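Local coordinates for protein sialidase B (Streptococcus pneumoniae serotype 4, PDB 4XJW) that cleaves terminal sialic acid residues from glycoproteins, glycolipids and oligosaccharides as a family 33 exo-alpha-sialidase and acts as an intramolecular trans-sialidase, at residues V34-K39 with Q47-L52; G72-E77 with N106-V111; T362-T365 with E371-E374; V507-G512 with D596-K601; I558-L563 with A569-T574. The protein carries 1 engineered substitution. All coordinates share one frame; numbering follows the deposited sequence.

Contact 1: residues V34-K39 with Q47-L52; sequences VVMKFK and QALFGL
The Phe38 ring receives Leu49 on one face. Methyl CD1 of Leu49 sits over the middle of the ring, 3.6 Å from the Phe38 centroid and 12° off the normal. This is a CH-pi contact made by a single methyl. The two side chains cross at about a right angle. A chi1 of 75° stands Phe38 CG over its own backbone and turns the ring toward the facing strand. Leu49 also meets Met36. The Met36 chain bends at its last torsion (chi3 52°) and brings CE to 3.7 Å from Leu49 CB. One residue along, Met36 SD lies 4.2 Å from Phe50 CB, a looser approach.

The two strands belong to the two facing sheets of the N-terminal domain, a concanavalin-type beta sandwich. Leu49 and Phe50 form a classic beta bulge opposite Ile66 of strand 63-69. The bulge lets two successive side chains face the other sheet. Met68 also touches Phe38, and Ile170 touches Met36. All four residues that meet here are buried and mainly hydrocarbon. The sheets are therefore held together at this point by dispersion and exclusion of water, the thioether and the Phe38 ring being readily polarised.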
# COMPACT_ATOMS: atom_id res chain seq x y z
N VAL A 34 -13.03 -26.31 -5.02
CA VAL A 34 -12.79 -26.68 -3.63
C VAL A 34 -13.07 -25.46 -2.75
O VAL A 34 -12.56 -24.37 -3.02
CB VAL A 34 -11.34 -27.15 -3.40
CG1 VAL A 34 -11.12 -27.50 -1.94
CG2 VAL A 34 -11.01 -28.33 -4.29
N VAL A 35 -13.92 -25.62 -1.74
CA VAL A 35 -14.13 -24.57 -0.76
C VAL A 35 -13.66 -25.06 0.60
O VAL A 35 -14.07 -26.12 1.06
CB VAL A 35 -15.61 -24.15 -0.68
CG1 VAL A 35 -15.80 -23.11 0.41
CG2 VAL A 35 -16.08 -23.59 -2.01
N MET A 36 -12.76 -24.30 1.21
CA MET A 36 -12.13 -24.72 2.46
C MET A 36 -12.11 -23.58 3.46
O MET A 36 -11.56 -22.52 3.18
CB MET A 36 -10.69 -25.15 2.20
CG MET A 36 -10.46 -26.64 2.22
SD MET A 36 -8.70 -27.02 2.29
CE MET A 36 -8.24 -26.02 3.70
N LYS A 37 -12.73 -23.79 4.61
CA LYS A 37 -12.59 -22.86 5.73
C LYS A 37 -11.60 -23.46 6.71
O LYS A 37 -11.82 -24.57 7.23
CB LYS A 37 -13.95 -22.59 6.38
CG LYS A 37 -14.78 -21.61 5.56
CD LYS A 37 -16.23 -21.54 6.02
CE LYS A 37 -16.96 -20.42 5.29
NZ LYS A 37 -16.36 -19.07 5.58
N PHE A 38 -10.49 -22.76 6.95
CA PHE A 38 -9.42 -23.35 7.74
C PHE A 38 -8.68 -22.33 8.60
O PHE A 38 -8.66 -21.12 8.31
CB PHE A 38 -8.42 -24.08 6.84
CG PHE A 38 -7.50 -23.17 6.07
CD1 PHE A 38 -7.90 -22.64 4.85
CD2 PHE A 38 -6.24 -22.84 6.56
CE1 PHE A 38 -7.06 -21.80 4.13
CE2 PHE A 38 -5.41 -22.00 5.85
CZ PHE A 38 -5.82 -21.48 4.63
N LYS A 39 -8.07 -22.83 9.67
CA LYS A 39 -7.28 -22.02 10.57
C LYS A 39 -5.88 -22.58 10.61
O LYS A 39 -5.69 -23.80 10.56
CB LYS A 39 -7.86 -22.04 11.98
CG LYS A 39 -9.31 -21.59 12.07
CD LYS A 39 -9.84 -21.78 13.48
CE LYS A 39 -11.23 -21.19 13.60
NZ LYS A 39 -11.83 -21.46 14.94
N GLN A 47 3.24 -26.62 4.17
CA GLN A 47 2.28 -27.67 4.49
C GLN A 47 1.13 -27.73 3.50
O GLN A 47 0.64 -26.70 3.03
CB GLN A 47 1.73 -27.49 5.91
CG GLN A 47 1.08 -26.13 6.20
CD GLN A 47 0.66 -26.00 7.65
OE1 GLN A 47 1.32 -26.54 8.56
NE2 GLN A 47 -0.43 -25.29 7.89
N ALA A 48 0.72 -28.96 3.17
CA ALA A 48 -0.44 -29.18 2.30
C ALA A 48 -1.71 -29.21 3.13
O ALA A 48 -1.77 -29.87 4.17
CB ALA A 48 -0.28 -30.49 1.50
N LEU A 49 -2.74 -28.49 2.67
CA LEU A 49 -4.03 -28.53 3.32
C LEU A 49 -4.88 -29.65 2.74
O LEU A 49 -5.62 -30.33 3.46
CB LEU A 49 -4.73 -27.17 3.17
CG LEU A 49 -3.97 -26.01 3.82
CD1 LEU A 49 -4.65 -24.68 3.54
CD2 LEU A 49 -3.82 -26.23 5.32
N PHE A 50 -4.76 -29.86 1.43
CA PHE A 50 -5.58 -30.82 0.71
C PHE A 50 -4.73 -31.42 -0.39
O PHE A 50 -3.98 -30.71 -1.06
CB PHE A 50 -6.81 -30.12 0.11
CG PHE A 50 -7.61 -30.98 -0.84
CD1 PHE A 50 -8.58 -31.85 -0.36
CD2 PHE A 50 -7.40 -30.90 -2.21
CE1 PHE A 50 -9.32 -32.64 -1.23
CE2 PHE A 50 -8.14 -31.67 -3.09
CZ PHE A 50 -9.10 -32.54 -2.60
N GLY A 51 -4.82 -32.74 -0.55
CA GLY A 51 -4.10 -33.45 -1.59
C GLY A 51 -4.95 -34.49 -2.29
O GLY A 51 -5.78 -35.16 -1.67
N LEU A 52 -4.75 -34.60 -3.60
CA LEU A 52 -5.31 -35.69 -4.39
C LEU A 52 -4.14 -36.31 -5.12
O LEU A 52 -3.50 -35.65 -5.95
CB LEU A 52 -6.29 -35.16 -5.43
CG LEU A 52 -7.66 -34.68 -4.99
CD1 LEU A 52 -8.35 -33.98 -6.14
CD2 LEU A 52 -8.49 -35.85 -4.49

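Contact 2: residues G72-E77 with N106-V111; sequences GEIGVE and NTLVFV
Two apolar pairs join strand 74-80 to strand 102-113: Ile74 with Leu108, and Val76 with Phe110. The first pair is purely aliphatic. Ile74 CD1 lies 3.6 Å from Leu108 CD1, and Ile74 CG1 is 3.7 Å from the same methyl. One leucine branch thus does all the touching. With chi1 at -162°, Ile74 CG1 extends away from its own backbone N, and the chain then bends to set CD1 beside that methyl.

The second pair is a CH-pi contact. Val76 CG1 lies over one face of the Phe110 ring, 4.0 Å from its centroid and 19° off the normal. It is displaced toward the rim, and its closest ring atom is Phe110 CE1 at 3.7 Å. Val76 CG2 reaches the same rim, 4.0 Å from Phe110 CE1. The valine and the ring come from opposite directions. Phe64 also meets the Phe110 ring, their planes about 30° apart, while Met121 touches Val76, Leu108 and Phe110.

These strands lie in opposite sheets of the N-terminal beta sandwich. Alternate residues of each point into the space between the sheets. The four touching residues are buried and carry no polar side-chain atom, so their cohesion comes from close hydrocarbon contact and the exclusion of water.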
# COMPACT_ATOMS: atom_id res chain seq x y z
N GLY A 72 2.64 -16.97 4.83
CA GLY A 72 1.30 -16.58 4.46
C GLY A 72 0.99 -16.81 2.99
O GLY A 72 -0.11 -16.50 2.54
N GLU A 73 1.96 -17.35 2.25
CA GLU A 73 1.76 -17.71 0.85
C GLU A 73 0.75 -18.85 0.71
O GLU A 73 0.72 -19.76 1.53
CB GLU A 73 3.10 -18.10 0.23
CG GLU A 73 3.05 -18.64 -1.20
CD GLU A 73 4.44 -18.91 -1.74
OE1 GLU A 73 5.32 -18.06 -1.51
OE2 GLU A 73 4.64 -19.98 -2.35
N ILE A 74 -0.07 -18.80 -0.34
CA ILE A 74 -0.96 -19.91 -0.69
C ILE A 74 -0.63 -20.34 -2.12
O ILE A 74 -0.25 -19.51 -2.95
CB ILE A 74 -2.45 -19.50 -0.58
CG1 ILE A 74 -3.37 -20.73 -0.51
CG2 ILE A 74 -2.86 -18.62 -1.75
CD1 ILE A 74 -3.33 -21.45 0.83
N GLY A 75 -0.77 -21.63 -2.42
CA GLY A 75 -0.53 -22.09 -3.76
C GLY A 75 -1.15 -23.43 -4.06
O GLY A 75 -1.77 -24.06 -3.18
N VAL A 76 -1.02 -23.84 -5.32
CA VAL A 76 -1.42 -25.18 -5.74
C VAL A 76 -0.33 -25.80 -6.61
O VAL A 76 0.44 -25.09 -7.27
CB VAL A 76 -2.73 -25.22 -6.55
CG1 VAL A 76 -3.92 -24.75 -5.70
CG2 VAL A 76 -2.61 -24.40 -7.83
N GLU A 77 -0.29 -27.12 -6.60
CA GLU A 77 0.50 -27.90 -7.54
C GLU A 77 -0.46 -28.79 -8.32
O GLU A 77 -1.42 -29.32 -7.75
CB GLU A 77 1.48 -28.78 -6.78
CG GLU A 77 2.55 -28.06 -6.03
CD GLU A 77 3.73 -28.97 -5.82
OE1 GLU A 77 4.52 -29.14 -6.78
OE2 GLU A 77 3.85 -29.53 -4.72
N ASN A 106 -9.86 -18.61 7.70
CA ASN A 106 -9.68 -18.23 6.30
C ASN A 106 -10.64 -18.97 5.41
O ASN A 106 -10.92 -20.15 5.65
CB ASN A 106 -8.27 -18.55 5.83
CG ASN A 106 -7.20 -17.80 6.60
OD1 ASN A 106 -6.93 -16.62 6.33
ND2 ASN A 106 -6.60 -18.47 7.57
N THR A 107 -11.14 -18.28 4.39
CA THR A 107 -12.06 -18.90 3.45
C THR A 107 -11.37 -19.01 2.11
O THR A 107 -11.11 -18.00 1.44
CB THR A 107 -13.37 -18.10 3.30
OG1 THR A 107 -13.98 -17.92 4.59
CG2 THR A 107 -14.37 -18.82 2.38
N LEU A 108 -11.06 -20.24 1.71
CA LEU A 108 -10.33 -20.49 0.48
C LEU A 108 -11.29 -21.08 -0.56
O LEU A 108 -12.05 -21.98 -0.26
CB LEU A 108 -9.15 -21.41 0.76
CG LEU A 108 -8.27 -21.83 -0.42
CD1 LEU A 108 -6.83 -22.05 0.02
CD2 LEU A 108 -8.81 -23.09 -1.11
N VAL A 109 -11.25 -20.55 -1.78
CA VAL A 109 -12.03 -21.11 -2.88
C VAL A 109 -11.11 -21.31 -4.08
O VAL A 109 -10.53 -20.35 -4.59
CB VAL A 109 -13.17 -20.17 -3.31
CG1 VAL A 109 -13.97 -20.81 -4.46
CG2 VAL A 109 -14.09 -19.89 -2.13
N PHE A 110 -10.99 -22.55 -4.55
CA PHE A 110 -10.13 -22.83 -5.69
C PHE A 110 -10.98 -23.36 -6.82
O PHE A 110 -11.71 -24.33 -6.64
CB PHE A 110 -9.04 -23.83 -5.34
CG PHE A 110 -8.17 -24.18 -6.52
CD1 PHE A 110 -7.29 -23.25 -7.05
CD2 PHE A 110 -8.25 -25.44 -7.10
CE1 PHE A 110 -6.49 -23.56 -8.14
CE2 PHE A 110 -7.46 -25.77 -8.19
CZ PHE A 110 -6.57 -24.82 -8.71
N VAL A 111 -10.91 -22.70 -7.97
CA VAL A 111 -11.71 -23.10 -9.13
C VAL A 111 -10.81 -23.65 -10.25
O VAL A 111 -9.88 -22.99 -10.72
CB VAL A 111 -12.55 -21.91 -9.64
CG1 VAL A 111 -13.40 -22.35 -10.82
CG2 VAL A 111 -13.44 -21.37 -8.52

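Contact 3: residues T362-T365 with E371-E374; sequences TNYT and EVLE
Thr365 and Leu373 exchange two backbone hydrogen bonds. Leu373 N donates to Thr365 O over 2.8 Å, nearly straight at 169°. Thr365 N donates to Leu373 O over 3.0 Å. Together they define an antiparallel hydrogen-bonded pair. Tyr364 and Glu374 form the adjoining non-hydrogen-bonded pair. There Tyr364 CA approaches Leu373 O at 3.2 Å, a CA-H...O contact that gives this carbonyl a second, weaker partner.

A water links the two side chains of that outer pair. It lies at the edge of the Tyr364 ring, in its plane, 2.6 Å from Tyr364 OH. It donates to Glu374 OE1 at 2.9 Å. The tyrosine and glutamate run side by side in the same direction, ring and carboxylate planes 30° apart. Glu374 is stretched out from its first torsion (chi1 -180°) onward, which carries the carboxylate along the ring to the level of the hydroxyl. Glu374 CG lies 3.5 Å from Tyr364 CE1. Val372 CG1 makes a longer contact with Tyr364 CD1. Thr365 and Leu373 project from the other face, where Thr365 OG1 stands 3.5 Å from Leu373 CB.

Thr362 OG1 accepts from Tyr364 N, an ST turn at the corner of the chain at Asn363. The same hydroxyl is hydrogen-bonded to Val353 O, which ties the turn to the preceding strand 352-355. This is a beta hairpin at the surface. Strand 360-366 pairs with 352-355 on one side and with 372-374 on the other, and 372-374 continues the sheet to strand 377-387. The ring of Phe413 meets Tyr364 edge-to-face.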
# COMPACT_ATOMS: atom_id res chain seq x y z
N THR A 362 5.92 36.00 -22.92
CA THR A 362 5.56 35.26 -24.13
C THR A 362 4.05 35.29 -24.31
O THR A 362 3.35 35.93 -23.54
CB THR A 362 5.97 33.79 -24.02
OG1 THR A 362 5.13 33.13 -23.07
CG2 THR A 362 7.42 33.66 -23.59
N ASN A 363 3.56 34.59 -25.33
CA ASN A 363 2.12 34.46 -25.54
C ASN A 363 1.57 33.22 -24.82
O ASN A 363 0.41 32.86 -24.99
CB ASN A 363 1.81 34.40 -27.04
CG ASN A 363 0.35 34.70 -27.35
OD1 ASN A 363 -0.29 35.52 -26.68
ND2 ASN A 363 -0.19 34.05 -28.37
N TYR A 364 2.42 32.58 -24.02
CA TYR A 364 2.00 31.39 -23.29
C TYR A 364 1.69 31.69 -21.84
O TYR A 364 2.37 32.51 -21.21
CB TYR A 364 3.10 30.33 -23.33
CG TYR A 364 3.43 29.84 -24.71
CD1 TYR A 364 2.64 28.90 -25.34
CD2 TYR A 364 4.55 30.32 -25.38
CE1 TYR A 364 2.94 28.44 -26.60
CE2 TYR A 364 4.87 29.87 -26.64
CZ TYR A 364 4.06 28.93 -27.24
OH TYR A 364 4.37 28.48 -28.50
N THR A 365 0.67 31.03 -21.32
CA THR A 365 0.37 31.09 -19.90
C THR A 365 0.17 29.69 -19.33
O THR A 365 -0.04 28.73 -20.07
CB THR A 365 -0.88 31.95 -19.61
OG1 THR A 365 -2.01 31.40 -20.28
CG2 THR A 365 -0.67 33.39 -20.06
N GLU A 371 -1.50 23.50 -16.68
CA GLU A 371 -1.64 23.23 -18.10
C GLU A 371 -1.20 24.43 -18.94
O GLU A 371 -1.32 25.58 -18.52
CB GLU A 371 -3.09 22.85 -18.41
CG GLU A 371 -3.50 21.54 -17.75
CD GLU A 371 -5.01 21.35 -17.64
OE1 GLU A 371 -5.76 22.26 -18.05
OE2 GLU A 371 -5.44 20.29 -17.14
N VAL A 372 -0.67 24.14 -20.13
CA VAL A 372 -0.12 25.18 -21.00
C VAL A 372 -1.17 25.76 -21.94
O VAL A 372 -1.87 25.02 -22.63
CB VAL A 372 1.04 24.63 -21.86
CG1 VAL A 372 1.62 25.74 -22.74
CG2 VAL A 372 2.11 24.02 -20.98
N LEU A 373 -1.27 27.09 -21.96
CA LEU A 373 -2.16 27.77 -22.89
C LEU A 373 -1.33 28.63 -23.84
O LEU A 373 -0.32 29.20 -23.43
CB LEU A 373 -3.17 28.64 -22.14
CG LEU A 373 -4.45 27.99 -21.61
CD1 LEU A 373 -4.18 26.93 -20.56
CD2 LEU A 373 -5.39 29.04 -21.05
N GLU A 374 -1.74 28.70 -25.10
CA GLU A 374 -1.13 29.63 -26.04
C GLU A 374 -2.18 30.63 -26.53
O GLU A 374 -3.17 30.24 -27.14
CB GLU A 374 -0.51 28.89 -27.23
CG GLU A 374 0.15 29.83 -28.24
CD GLU A 374 0.70 29.10 -29.45
OE1 GLU A 374 0.37 27.90 -29.62
OE2 GLU A 374 1.46 29.71 -30.22
O HOH W 1 2.99 26.57 -29.70

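Contact 4: residues V507-G512 with D596-K601; sequences VELRDG and DSIDWK
The torsions of Arg510 and Asp596 bring their charged ends together. A chi1 of 52° leaves Arg510 CG flanked by its own N and C atoms, and the chain runs extended from there to NE. Asp596 CG is turned to the far side from its carbonyl carbon (chi1 -66°). The side chains cross at about a right angle, yet the guanidinium and carboxylate are nearly coplanar, 23° apart.

The result is a side-on bidentate salt bridge. Arg510 NE donates to Asp596 OD1 over 3.2 Å, and Arg510 NH2 donates to Asp596 OD2 over 3.1 Å. Each oxygen uses its syn lone pair, and both lie close to the guanidinium plane. A weak third bond runs from Arg510 NE to Asp596 OD2 at 3.5 Å. Two bonds to two atoms fix the rotation of the planar groups against each other. Asp596 OD2 has a further salt-bridge partner in Arg531. The shared carboxylate probably offsets the closeness of Arg510 and Arg531.

The contact joins two neighbouring four-stranded sheets of the catalytic beta propeller. Strand 504-510 is the first strand of one sheet, and 597-605 is the outermost strand of the next. Asp596 is near the start of the latter, and its carbonyl O accepts from Arg515 NH1.

Next to the salt bridge, Leu509 makes longer contacts. Leu509 CD1 lies 4.0 Å from Asp596 O and 4.2 Å from Asp596 CB. Leu509 CD2 only just reaches Ile598 CD1, at 4.5 Å. Val591 and Val570 touch Leu509 from the second sheet. In the turn after Arg510, Gly512 N donates to Glu508 OE2 at 2.9 Å, using the anti lone pair of that oxygen.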
# COMPACT_ATOMS: atom_id res chain seq x y z
N VAL A 507 3.03 13.35 17.48
CA VAL A 507 1.92 13.37 18.42
C VAL A 507 2.12 14.57 19.34
O VAL A 507 3.26 14.94 19.64
CB VAL A 507 1.83 12.08 19.27
CG1 VAL A 507 1.68 10.86 18.37
CG2 VAL A 507 3.05 11.92 20.17
N GLU A 508 1.02 15.19 19.76
CA GLU A 508 1.09 16.27 20.75
C GLU A 508 0.90 15.65 22.13
O GLU A 508 -0.20 15.23 22.49
CB GLU A 508 0.05 17.38 20.48
CG GLU A 508 0.36 18.66 21.27
CD GLU A 508 -0.55 19.82 20.94
OE1 GLU A 508 -1.56 19.61 20.23
OE2 GLU A 508 -0.26 20.95 21.40
N LEU A 509 1.99 15.54 22.90
CA LEU A 509 1.92 14.92 24.23
C LEU A 509 1.08 15.73 25.20
O LEU A 509 0.33 15.17 26.00
CB LEU A 509 3.32 14.74 24.82
CG LEU A 509 4.23 13.71 24.16
CD1 LEU A 509 5.54 13.60 24.91
CD2 LEU A 509 3.54 12.36 24.08
N ARG A 510 1.26 17.04 25.15
CA ARG A 510 0.48 17.99 25.93
C ARG A 510 0.64 19.33 25.22
O ARG A 510 1.36 19.42 24.24
CB ARG A 510 0.99 18.06 27.37
CG ARG A 510 2.48 18.30 27.51
CD ARG A 510 2.90 18.41 28.97
NE ARG A 510 4.34 18.54 29.14
CZ ARG A 510 4.97 19.70 29.37
NH1 ARG A 510 4.27 20.82 29.46
NH2 ARG A 510 6.28 19.72 29.51
N ASP A 511 -0.03 20.36 25.70
CA ASP A 511 -0.07 21.62 24.96
C ASP A 511 1.29 22.21 24.54
O ASP A 511 2.09 22.62 25.38
CB ASP A 511 -0.88 22.64 25.74
CG ASP A 511 -1.79 23.43 24.84
OD1 ASP A 511 -1.30 24.43 24.28
OD2 ASP A 511 -2.97 23.05 24.70
N GLY A 512 1.55 22.22 23.24
CA GLY A 512 2.75 22.83 22.69
C GLY A 512 3.95 21.91 22.65
O GLY A 512 4.99 22.27 22.13
N ASP A 596 8.01 13.70 30.67
CA ASP A 596 7.47 13.38 29.35
C ASP A 596 8.07 12.11 28.75
O ASP A 596 7.97 11.88 27.54
CB ASP A 596 7.64 14.56 28.38
CG ASP A 596 6.82 15.76 28.78
OD1 ASP A 596 5.64 15.59 29.12
OD2 ASP A 596 7.37 16.89 28.74
N SER A 597 8.70 11.28 29.57
CA SER A 597 9.18 9.99 29.08
C SER A 597 8.00 9.03 28.93
O SER A 597 6.93 9.25 29.50
CB SER A 597 10.25 9.40 30.00
OG SER A 597 9.70 8.98 31.23
N ILE A 598 8.21 7.98 28.14
CA ILE A 598 7.15 7.03 27.82
C ILE A 598 7.55 5.60 28.15
O ILE A 598 8.61 5.12 27.71
CB ILE A 598 6.78 7.09 26.32
CG1 ILE A 598 6.33 8.50 25.92
CG2 ILE A 598 5.71 6.06 25.98
CD1 ILE A 598 5.97 8.65 24.45
N ASP A 599 6.72 4.93 28.94
CA ASP A 599 6.91 3.51 29.25
C ASP A 599 6.09 2.66 28.28
O ASP A 599 4.86 2.62 28.37
CB ASP A 599 6.50 3.20 30.69
CG ASP A 599 6.37 1.71 30.96
OD1 ASP A 599 7.18 0.93 30.42
OD2 ASP A 599 5.45 1.33 31.71
N TRP A 600 6.78 1.98 27.37
CA TRP A 600 6.10 1.11 26.40
C TRP A 600 5.64 -0.19 27.07
O TRP A 600 6.40 -1.15 27.20
CB TRP A 600 6.99 0.86 25.18
CG TRP A 600 7.44 2.16 24.59
CD1 TRP A 600 8.66 2.75 24.74
CD2 TRP A 600 6.66 3.06 23.79
NE1 TRP A 600 8.70 3.95 24.07
CE2 TRP A 600 7.48 4.16 23.48
CE3 TRP A 600 5.35 3.03 23.30
CZ2 TRP A 600 7.04 5.22 22.70
CZ3 TRP A 600 4.91 4.09 22.53
CH2 TRP A 600 5.74 5.17 22.24
N LYS A 601 4.39 -0.18 27.50
CA LYS A 601 3.88 -1.18 28.43
C LYS A 601 3.17 -2.37 27.78
O LYS A 601 3.26 -3.50 28.27
CB LYS A 601 2.94 -0.48 29.41
CG LYS A 601 2.39 -1.36 30.52
CD LYS A 601 1.59 -0.49 31.50
CE LYS A 601 1.07 -1.27 32.69
NZ LYS A 601 0.39 -0.35 33.65

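Contact 5: residues I558-L563 with A569-T574; sequences IKYSQL and AVILST
Ile558 and Ile571 lie side by side and point the same way, with Ile558 CG1 4.1 Å from Ile571 CB. A chi1 of 60° tucks Ile558 CG1 over its own backbone, alongside the facing strand. On the same side, Tyr560 CD1 approaches Ile571 CD1 at 4.3 Å. Tyr560 CB is also 4.3 Å from Ala569 CB. These are loose apolar contacts, and Ile626 touches Ile558, Tyr560 and Ile571. Ile558 also belongs to the pocket of the bound inhibitor Optactin, which touches it.

The backbone supplies the stronger bonds. Ile558 and Ile571 form an antiparallel hydrogen-bonded pair. Ile558 N donates to Ile571 O, and Ile571 N returns the bond to Ile558 O, both at 2.9 Å. Tyr560 N continues the ladder to Ala569 O at 3.0 Å. Lys559 and Val570 are the non-hydrogen-bonded pair between them and project from the other face. Lys559 CD passes 3.6 Å from Ala569 O, while its NZ is held by Leu509 O and a salt bridge to Glu568.

Beyond the last backbone bond, a water continues the link between the two segments. It donates to Tyr560 O and Gln562 O and accepts from Ala569 N at 2.8 Å, so three backbone groups are met by one molecule. Nearby, Gln562 NE2 donates to Ser561 OG.

This is a beta hairpin. Strand 556-559 is the edge of a four-stranded propeller sheet, with 569-575 next and 584-592 beyond it. Strands 616-620 and 626-631 approach the isoleucine face, and Tyr560 OH is hydrogen-bonded to His624 O. Ile654 of helix 654-657 also touches Tyr560 and Ile571.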
# COMPACT_ATOMS: atom_id res chain seq x y z
N ILE A 558 -0.12 7.87 17.26
CA ILE A 558 -1.19 8.77 17.73
C ILE A 558 -1.15 8.96 19.24
O ILE A 558 -0.62 8.14 19.98
CB ILE A 558 -2.59 8.26 17.34
CG1 ILE A 558 -2.86 6.88 17.95
CG2 ILE A 558 -2.77 8.23 15.83
CD1 ILE A 558 -4.34 6.44 17.88
N LYS A 559 -1.74 10.08 19.68
CA LYS A 559 -1.99 10.33 21.09
C LYS A 559 -3.45 9.95 21.33
O LYS A 559 -4.35 10.52 20.71
CB LYS A 559 -1.77 11.81 21.40
CG LYS A 559 -2.20 12.26 22.79
CD LYS A 559 -1.19 11.87 23.83
CE LYS A 559 -1.68 12.18 25.25
NZ LYS A 559 -2.02 13.61 25.47
N TYR A 560 -3.67 8.96 22.18
CA TYR A 560 -5.01 8.47 22.48
C TYR A 560 -5.74 9.48 23.37
O TYR A 560 -5.12 10.10 24.23
CB TYR A 560 -4.91 7.10 23.16
CG TYR A 560 -6.22 6.34 23.23
CD1 TYR A 560 -6.95 6.07 22.08
CD2 TYR A 560 -6.72 5.90 24.44
CE1 TYR A 560 -8.15 5.39 22.14
CE2 TYR A 560 -7.92 5.21 24.52
CZ TYR A 560 -8.64 4.96 23.36
OH TYR A 560 -9.84 4.27 23.42
N SER A 561 -7.04 9.66 23.16
CA SER A 561 -7.80 10.69 23.88
C SER A 561 -8.14 10.32 25.33
O SER A 561 -8.44 11.20 26.14
CB SER A 561 -9.09 11.04 23.14
OG SER A 561 -10.08 10.04 23.30
N GLN A 562 -8.10 9.02 25.65
CA GLN A 562 -8.54 8.53 26.95
C GLN A 562 -7.34 8.02 27.74
O GLN A 562 -6.34 7.60 27.15
CB GLN A 562 -9.56 7.40 26.79
CG GLN A 562 -10.75 7.75 25.89
CD GLN A 562 -11.60 8.87 26.46
OE1 GLN A 562 -12.14 8.75 27.56
NE2 GLN A 562 -11.72 9.96 25.71
N LEU A 563 -7.44 8.09 29.07
CA LEU A 563 -6.39 7.54 29.93
C LEU A 563 -6.41 6.02 29.83
O LEU A 563 -7.46 5.41 29.66
CB LEU A 563 -6.60 7.93 31.39
CG LEU A 563 -6.65 9.42 31.74
CD1 LEU A 563 -6.77 9.60 33.26
CD2 LEU A 563 -5.44 10.16 31.20
N ALA A 569 -1.66 8.27 27.05
CA ALA A 569 -1.15 7.17 26.25
C ALA A 569 -0.85 7.55 24.80
O ALA A 569 -1.58 8.33 24.18
CB ALA A 569 -2.13 6.01 26.30
N VAL A 570 0.23 6.97 24.29
CA VAL A 570 0.62 7.08 22.89
C VAL A 570 0.56 5.68 22.29
O VAL A 570 0.87 4.70 22.96
CB VAL A 570 2.04 7.66 22.78
CG1 VAL A 570 2.62 7.50 21.39
CG2 VAL A 570 2.01 9.12 23.19
N ILE A 571 0.11 5.57 21.04
CA ILE A 571 0.09 4.28 20.37
C ILE A 571 0.92 4.34 19.09
O ILE A 571 0.74 5.24 18.26
CB ILE A 571 -1.33 3.79 20.08
CG1 ILE A 571 -2.16 3.81 21.37
CG2 ILE A 571 -1.30 2.39 19.48
CD1 ILE A 571 -3.63 3.53 21.17
N LEU A 572 1.85 3.40 18.95
CA LEU A 572 2.68 3.29 17.76
C LEU A 572 2.26 2.06 16.94
O LEU A 572 1.88 1.03 17.51
CB LEU A 572 4.15 3.13 18.15
CG LEU A 572 4.86 4.20 18.97
CD1 LEU A 572 6.35 3.83 19.08
CD2 LEU A 572 4.72 5.58 18.35
N SER A 573 2.35 2.16 15.62
CA SER A 573 2.12 1.03 14.72
C SER A 573 3.36 0.84 13.85
O SER A 573 3.83 1.79 13.23
CB SER A 573 0.91 1.30 13.83
OG SER A 573 0.87 0.44 12.72
N THR A 574 3.88 -0.39 13.80
CA THR A 574 5.13 -0.69 13.11
C THR A 574 5.32 -2.18 13.05
O THR A 574 4.82 -2.90 13.91
CB THR A 574 6.33 -0.07 13.89
OG1 THR A 574 7.57 -0.47 13.28
CG2 THR A 574 6.32 -0.51 15.34
O HOH W 2 -4.23 9.41 26.60

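In the fold
Contacts 1 and 2 join the same two sheets of the N-terminal sandwich, with centres about 8 Å apart. Strands 32-39 and 102-113 are neighbours, and Met36 O lies 2.8 Å from Leu108 N. Contacts 4 and 5 form a second cluster in the propeller, about 9 Å between centres. Contact 5 nests inside the chain loop that contact 4 closes, and Trp600 CH2 packs 3.5 Å from Leu572 CD1. Nearest atoms of contacts 2 and 5 are about 17 Å apart. Contact 3 stands alone, its centre about 50 Å from that of contact 5. The Ile558 side chain is about 4 Å from bound Optactin, the Leu509 side chain about 12 Å. All five lie away from the probable catalytic residues.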